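Local structure of cyclopropane-fatty-acyl-phospholipid synthase 1 (Mycobacterium tuberculosis, 1KPH) at residues A[144-155]-A[210-220]. The protein transfers a methylene group from S-adenosyl-L-methionine to a double bond of an alpha mycolic acid, forming the cyclopropane ring at the distal position. Sequence-based numbering, arbitrary orientation.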
ATOM      1  N   HIS A 144      -6.425   1.292  13.806  1.00 30.19           N
ATOM      2  CA  HIS A 144      -7.175   2.493  14.183  1.00 30.80           C
ATOM      3  C   HIS A 144      -6.535   3.224  15.364  1.00 31.26           C
ATOM      4  O   HIS A 144      -6.551   4.454  15.432  1.00 29.55           O
ATOM      5  CB  HIS A 144      -8.616   2.130  14.569  1.00 31.69           C
ATOM      6  CG  HIS A 144      -9.455   1.635  13.430  1.00 34.12           C
ATOM      7  ND1 HIS A 144     -10.797   1.346  13.570  1.00 34.08           N
ATOM      8  CD2 HIS A 144      -9.152   1.383  12.135  1.00 33.96           C
ATOM      9  CE1 HIS A 144     -11.282   0.940  12.410  1.00 34.59           C
ATOM     10  NE2 HIS A 144     -10.304   0.952  11.524  1.00 33.42           N
ATOM     11  N   GLU A 145      -5.981   2.451  16.293  1.00 32.14           N
ATOM     12  CA  GLU A 145      -5.359   2.993  17.494  1.00 33.90           C
ATOM     13  C   GLU A 145      -4.146   3.883  17.257  1.00 34.19           C
ATOM     14  O   GLU A 145      -3.794   4.685  18.123  1.00 35.40           O
ATOM     15  CB  GLU A 145      -4.960   1.856  18.437  1.00 35.31           C
ATOM     16  CG  GLU A 145      -4.067   0.807  17.800  1.00 37.17           C
ATOM     17  CD  GLU A 145      -4.852  -0.287  17.095  1.00 38.53           C
ATOM     18  OE1 GLU A 145      -5.800   0.034  16.343  1.00 37.51           O
ATOM     19  OE2 GLU A 145      -4.510  -1.473  17.290  1.00 38.47           O
ATOM     20  N   ARG A 146      -3.505   3.755  16.098  1.00 31.69           N
ATOM     21  CA  ARG A 146      -2.329   4.567  15.818  1.00 30.55           C
ATOM     22  C   ARG A 146      -2.510   5.609  14.721  1.00 29.67           C
ATOM     23  O   ARG A 146      -1.574   6.351  14.415  1.00 29.19           O
ATOM     24  CB  ARG A 146      -1.139   3.669  15.478  1.00 31.00           C
ATOM     25  CG  ARG A 146      -0.727   2.753  16.617  1.00 32.23           C
ATOM     26  CD  ARG A 146       0.601   2.067  16.346  1.00 33.47           C
ATOM     27  NE  ARG A 146       0.949   1.150  17.426  1.00 34.10           N
ATOM     28  CZ  ARG A 146       2.063   0.430  17.472  1.00 35.81           C
ATOM     29  NH1 ARG A 146       2.957   0.511  16.492  1.00 36.08           N
ATOM     30  NH2 ARG A 146       2.279  -0.382  18.498  1.00 36.45           N
ATOM     31  N   TYR A 147      -3.705   5.675  14.138  1.00 26.91           N
ATOM     32  CA  TYR A 147      -3.974   6.640  13.073  1.00 26.58           C
ATOM     33  C   TYR A 147      -3.633   8.066  13.480  1.00 25.21           C
ATOM     34  O   TYR A 147      -2.941   8.776  12.759  1.00 25.38           O
ATOM     35  CB  TYR A 147      -5.443   6.583  12.652  1.00 24.93           C
ATOM     36  CG  TYR A 147      -5.846   5.338  11.889  1.00 23.62           C
ATOM     37  CD1 TYR A 147      -7.184   5.117  11.555  1.00 25.02           C
ATOM     38  CD2 TYR A 147      -4.903   4.387  11.491  1.00 23.45           C
ATOM     39  CE1 TYR A 147      -7.576   3.987  10.848  1.00 23.14           C
ATOM     40  CE2 TYR A 147      -5.287   3.244  10.780  1.00 21.62           C
ATOM     41  CZ  TYR A 147      -6.629   3.055  10.464  1.00 22.45           C
ATOM     42  OH  TYR A 147      -7.036   1.942   9.764  1.00 24.30           O
ATOM     43  N   ASP A 148      -4.125   8.484  14.639  1.00 26.29           N
ATOM     44  CA  ASP A 148      -3.873   9.832  15.125  1.00 25.58           C
ATOM     45  C   ASP A 148      -2.379  10.114  15.274  1.00 25.36           C
ATOM     46  O   ASP A 148      -1.905  11.194  14.921  1.00 23.35           O
ATOM     47  CB  ASP A 148      -4.588  10.043  16.464  1.00 27.20           C
ATOM     48  CG  ASP A 148      -4.460  11.463  16.970  1.00 27.31           C
ATOM     49  OD1 ASP A 148      -3.546  11.734  17.781  1.00 29.30           O
ATOM     50  OD2 ASP A 148      -5.269  12.309  16.543  1.00 27.79           O
ATOM     51  N   ALA A 149      -1.641   9.140  15.795  1.00 24.80           N
ATOM     52  CA  ALA A 149      -0.204   9.302  15.982  1.00 26.22           C
ATOM     53  C   ALA A 149       0.488   9.461  14.634  1.00 26.24           C
ATOM     54  O   ALA A 149       1.401  10.276  14.484  1.00 25.28           O
ATOM     55  CB  ALA A 149       0.368   8.102  16.723  1.00 25.47           C
ATOM     56  N   PHE A 150       0.050   8.682  13.651  1.00 25.51           N
ATOM     57  CA  PHE A 150       0.641   8.760  12.325  1.00 24.72           C
ATOM     58  C   PHE A 150       0.497  10.152  11.715  1.00 23.64           C
ATOM     59  O   PHE A 150       1.484  10.750  11.282  1.00 24.99           O
ATOM     60  CB  PHE A 150       0.015   7.727  11.388  1.00 23.05           C
ATOM     61  CG  PHE A 150       0.566   7.781   9.993  1.00 24.27           C
ATOM     62  CD1 PHE A 150       1.911   7.506   9.754  1.00 23.04           C
ATOM     63  CD2 PHE A 150      -0.243   8.161   8.925  1.00 23.32           C
ATOM     64  CE1 PHE A 150       2.444   7.613   8.473  1.00 24.08           C
ATOM     65  CE2 PHE A 150       0.282   8.271   7.637  1.00 22.99           C
ATOM     66  CZ  PHE A 150       1.627   7.997   7.411  1.00 23.11           C
ATOM     67  N   PHE A 151      -0.726  10.674  11.676  1.00 23.65           N
ATOM     68  CA  PHE A 151      -0.942  12.000  11.103  1.00 24.19           C
ATOM     69  C   PHE A 151      -0.236  13.098  11.894  1.00 25.18           C
ATOM     70  O   PHE A 151       0.145  14.131  11.338  1.00 24.70           O
ATOM     71  CB  PHE A 151      -2.436  12.310  11.001  1.00 23.98           C
ATOM     72  CG  PHE A 151      -3.130  11.574   9.889  1.00 24.80           C
ATOM     73  CD1 PHE A 151      -3.618  10.287  10.082  1.00 22.94           C
ATOM     74  CD2 PHE A 151      -3.275  12.166   8.635  1.00 23.13           C
ATOM     75  CE1 PHE A 151      -4.241   9.598   9.041  1.00 24.22           C
ATOM     76  CE2 PHE A 151      -3.895  11.487   7.590  1.00 25.28           C
ATOM     77  CZ  PHE A 151      -4.380  10.200   7.793  1.00 23.69           C
ATOM     78  N   SER A 152      -0.069  12.873  13.193  1.00 24.60           N
ATOM     79  CA  SER A 152       0.614  13.839  14.041  1.00 25.38           C
ATOM     80  C   SER A 152       2.063  13.920  13.568  1.00 24.61           C
ATOM     81  O   SER A 152       2.594  15.007  13.339  1.00 25.10           O
ATOM     82  CB  SER A 152       0.564  13.394  15.507  1.00 25.28           C
ATOM     83  OG  SER A 152       1.262  14.304  16.345  1.00 27.28           O
ATOM     84  N   LEU A 153       2.689  12.756  13.417  1.00 24.66           N
ATOM     85  CA  LEU A 153       4.076  12.677  12.963  1.00 24.80           C
ATOM     86  C   LEU A 153       4.207  13.241  11.557  1.00 25.83           C
ATOM     87  O   LEU A 153       5.112  14.028  11.274  1.00 26.39           O
ATOM     88  CB  LEU A 153       4.560  11.222  12.972  1.00 23.63           C
ATOM     89  CG  LEU A 153       5.965  10.960  12.413  1.00 23.47           C
ATOM     90  CD1 LEU A 153       7.001  11.722  13.227  1.00 22.71           C
ATOM     91  CD2 LEU A 153       6.259   9.468  12.441  1.00 23.57           C
ATOM     92  N   ALA A 154       3.300  12.831  10.677  1.00 26.58           N
ATOM     93  CA  ALA A 154       3.310  13.295   9.297  1.00 26.91           C
ATOM     94  C   ALA A 154       3.295  14.820   9.239  1.00 27.32           C
ATOM     95  O   ALA A 154       4.081  15.431   8.518  1.00 25.89           O
ATOM     96  CB  ALA A 154       2.108  12.733   8.550  1.00 26.23           C
ATOM     97  N   HIS A 155       2.405  15.434  10.007  1.00 28.13           N
ATOM     98  CA  HIS A 155       2.297  16.885  10.016  1.00 30.42           C
ATOM     99  C   HIS A 155       3.545  17.532  10.605  1.00 30.66           C
ATOM    100  O   HIS A 155       3.964  18.604  10.171  1.00 30.50           O
ATOM    101  CB  HIS A 155       1.055  17.310  10.805  1.00 31.51           C
ATOM    102  CG  HIS A 155       0.713  18.761  10.660  1.00 33.40           C
ATOM    103  ND1 HIS A 155       1.371  19.755  11.351  1.00 34.37           N
ATOM    104  CD2 HIS A 155      -0.207  19.385   9.887  1.00 33.02           C
ATOM    105  CE1 HIS A 155       0.870  20.931  11.010  1.00 34.36           C
ATOM    106  NE2 HIS A 155      -0.088  20.733  10.122  1.00 32.95           N
ATOM    107  N   MET A 210     -13.123   8.252   8.910  1.00 20.83           N
ATOM    108  CA  MET A 210     -12.075   8.073   9.903  1.00 23.36           C
ATOM    109  C   MET A 210     -10.768   8.709   9.432  1.00 23.36           C
ATOM    110  O   MET A 210     -10.037   9.302  10.229  1.00 23.82           O
ATOM    111  CB  MET A 210     -11.864   6.586  10.186  1.00 27.11           C
ATOM    112  CG  MET A 210     -11.146   6.306  11.493  1.00 33.37           C
ATOM    113  SD  MET A 210     -10.933   4.543  11.776  1.00 42.21           S
ATOM    114  CE  MET A 210     -12.644   3.964  11.688  1.00 40.58           C
ATOM    115  N   VAL A 211     -10.474   8.590   8.139  1.00 23.66           N
ATOM    116  CA  VAL A 211      -9.255   9.175   7.581  1.00 21.53           C
ATOM    117  C   VAL A 211      -9.404  10.693   7.564  1.00 21.58           C
ATOM    118  O   VAL A 211      -8.481  11.425   7.921  1.00 20.57           O
ATOM    119  CB  VAL A 211      -8.996   8.675   6.138  1.00 21.50           C
ATOM    120  CG1 VAL A 211      -7.804   9.404   5.532  1.00 18.88           C
ATOM    121  CG2 VAL A 211      -8.751   7.180   6.153  1.00 20.14           C
ATOM    122  N   GLN A 212     -10.574  11.158   7.145  1.00 22.00           N
ATOM    123  CA  GLN A 212     -10.863  12.586   7.094  1.00 22.83           C
ATOM    124  C   GLN A 212     -10.739  13.213   8.493  1.00 23.48           C
ATOM    125  O   GLN A 212     -10.263  14.340   8.640  1.00 23.01           O
ATOM    126  CB  GLN A 212     -12.278  12.801   6.546  1.00 24.33           C
ATOM    127  CG  GLN A 212     -12.427  12.441   5.075  1.00 24.28           C
ATOM    128  CD  GLN A 212     -12.066  13.593   4.162  1.00 25.35           C
ATOM    129  OE1 GLN A 212     -11.221  14.420   4.496  1.00 26.68           O
ATOM    130  NE2 GLN A 212     -12.700  13.648   2.995  1.00 25.93           N
ATOM    131  N   GLU A 213     -11.162  12.469   9.511  1.00 22.30           N
ATOM    132  CA  GLU A 213     -11.114  12.939  10.895  1.00 24.92           C
ATOM    133  C   GLU A 213      -9.694  13.064  11.447  1.00 25.60           C
ATOM    134  O   GLU A 213      -9.316  14.114  11.970  1.00 22.14           O
ATOM    135  CB  GLU A 213     -11.939  12.004  11.787  1.00 24.64           C
ATOM    136  CG  GLU A 213     -11.740  12.181  13.296  1.00 27.99           C
ATOM    137  CD  GLU A 213     -11.951  13.610  13.772  1.00 29.16           C
ATOM    138  OE1 GLU A 213     -12.816  14.314  13.206  1.00 28.77           O
ATOM    139  OE2 GLU A 213     -11.256  14.025  14.726  1.00 29.39           O
ATOM    140  N   CYS A 214      -8.913  11.992  11.330  1.00 26.45           N
ATOM    141  CA  CYS A 214      -7.544  11.998  11.832  1.00 28.58           C
ATOM    142  C   CYS A 214      -6.671  13.009  11.092  1.00 29.85           C
ATOM    143  O   CYS A 214      -5.706  13.535  11.652  1.00 28.84           O
ATOM    144  CB  CYS A 214      -6.939  10.599  11.722  1.00 30.50           C
ATOM    145  SG  CYS A 214      -7.811   9.367  12.719  1.00 34.09           S
ATOM    146  N   ALA A 215      -7.015  13.285   9.838  1.00 29.40           N
ATOM    147  CA  ALA A 215      -6.261  14.243   9.040  1.00 29.05           C
ATOM    148  C   ALA A 215      -6.560  15.654   9.526  1.00 28.39           C
ATOM    149  O   ALA A 215      -5.656  16.418   9.865  1.00 28.40           O
ATOM    150  CB  ALA A 215      -6.635  14.114   7.567  1.00 30.12           C
ATOM    151  N   SER A 216      -7.841  15.996   9.552  1.00 28.35           N
ATOM    152  CA  SER A 216      -8.273  17.315   9.994  1.00 30.07           C
ATOM    153  C   SER A 216      -7.852  17.612  11.434  1.00 29.63           C
ATOM    154  O   SER A 216      -7.335  18.693  11.730  1.00 29.78           O
ATOM    155  CB  SER A 216      -9.792  17.428   9.853  1.00 30.18           C
ATOM    156  OG  SER A 216     -10.439  16.299  10.415  1.00 32.18           O
ATOM    157  N   ALA A 217      -8.061  16.646  12.324  1.00 28.58           N
ATOM    158  CA  ALA A 217      -7.713  16.808  13.733  1.00 28.08           C
ATOM    159  C   ALA A 217      -6.220  17.054  13.947  1.00 28.39           C
ATOM    160  O   ALA A 217      -5.809  17.583  14.985  1.00 25.33           O
ATOM    161  CB  ALA A 217      -8.150  15.577  14.518  1.00 28.80           C
ATOM    162  N   ASN A 218      -5.407  16.675  12.965  1.00 28.28           N
ATOM    163  CA  ASN A 218      -3.968  16.856  13.083  1.00 28.45           C
ATOM    164  C   ASN A 218      -3.424  17.988  12.225  1.00 29.10           C
ATOM    165  O   ASN A 218      -2.222  18.060  11.962  1.00 30.07           O
ATOM    166  CB  ASN A 218      -3.250  15.544  12.775  1.00 28.71           C
ATOM    167  CG  ASN A 218      -3.312  14.570  13.937  1.00 28.51           C
ATOM    168  OD1 ASN A 218      -2.705  14.801  14.981  1.00 29.01           O
ATOM    169  ND2 ASN A 218      -4.056  13.485  13.767  1.00 27.30           N
ATOM    170  N   GLY A 219      -4.321  18.867  11.786  1.00 28.47           N
ATOM    171  CA  GLY A 219      -3.910  20.017  11.003  1.00 28.71           C
ATOM    172  C   GLY A 219      -3.868  19.928   9.492  1.00 29.41           C
ATOM    173  O   GLY A 219      -3.436  20.882   8.844  1.00 29.38           O
ATOM    174  N   PHE A 220      -4.306  18.811   8.919  1.00 27.72           N
ATOM    175  CA  PHE A 220      -4.290  18.675   7.467  1.00 27.69           C
ATOM    176  C   PHE A 220      -5.603  19.067   6.814  1.00 28.33           C
ATOM    177  O   PHE A 220      -6.668  19.022   7.433  1.00 28.17           O
ATOM    178  CB  PHE A 220      -3.980  17.237   7.046  1.00 26.57           C
ATOM    179  CG  PHE A 220      -2.562  16.826   7.261  1.00 25.47           C
ATOM    180  CD1 PHE A 220      -2.216  16.009   8.332  1.00 25.35           C
ATOM    181  CD2 PHE A 220      -1.570  17.231   6.376  1.00 26.20           C
ATOM    182  CE1 PHE A 220      -0.901  15.599   8.517  1.00 26.18           C
ATOM    183  CE2 PHE A 220      -0.255  16.831   6.552  1.00 25.20           C
ATOM    184  CZ  PHE A 220       0.083  16.011   7.625  1.00 26.12           C
TER
HETATM  185  O   HOH W   1      -2.877  14.356  17.610  1.00 25.51           O
HETATM  186  O   HOH W   2      -0.561  16.877  15.060  1.00 26.53           O
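Phe151 and Cys214 meet where two helices pack side by side on the same side of the methyltransferase sheet, running in roughly the same direction with axes 8.8 Å apart and crossing at -44°; Asn218, just past the end of helix 210-217, extends the contact. In the middle, one face of the flat Phe151 ring meets the backbone at Cys214 C and Ala215 N, while Ala215 CB, small enough to let the helices close, touches Phe151 CE2 at 3.8 Å. Cys214 sets CB against Phe151 CD1 (3.7 Å) and SG against Tyr147 CB. At the N-terminal ends of the two segments the flexible thioether of Met210 serves two rings. Its SD sits 3.5 Å from the centroid of the His144 ring, squarely over the face, and meets Tyr147 at the ring edge, a Met-aromatic contact; the bend at chi3 (-56°) lays CE over His144 too. The outer flank is polar. An amide suits Asn218: ND2 donates back to Cys214 O in the last turn of helix 210-217 (2.7 Å, 159°) and to Asp148 OD2 (3.2 Å), from above the carboxylate plane, while OD1 accepts from a water that also donates to Asp148 OD1. Gly219, at positive phi, where a side chain would run into the preceding carbonyl O, is the C' residue of a Schellman motif that ends the helix, with Phe220 N to Ala215 O and Gly219 N to Ser216 O. The Phe220 ring receives the edge of His155 on its face (centroids 5.0 Å apart). Beneath lies the sheet: Phe151 and Ala154 rest on Met164 of strand 163-171, Val211 and Phe220 on strand 278-286, and Ala215 on Val222 of edge strand 221-227.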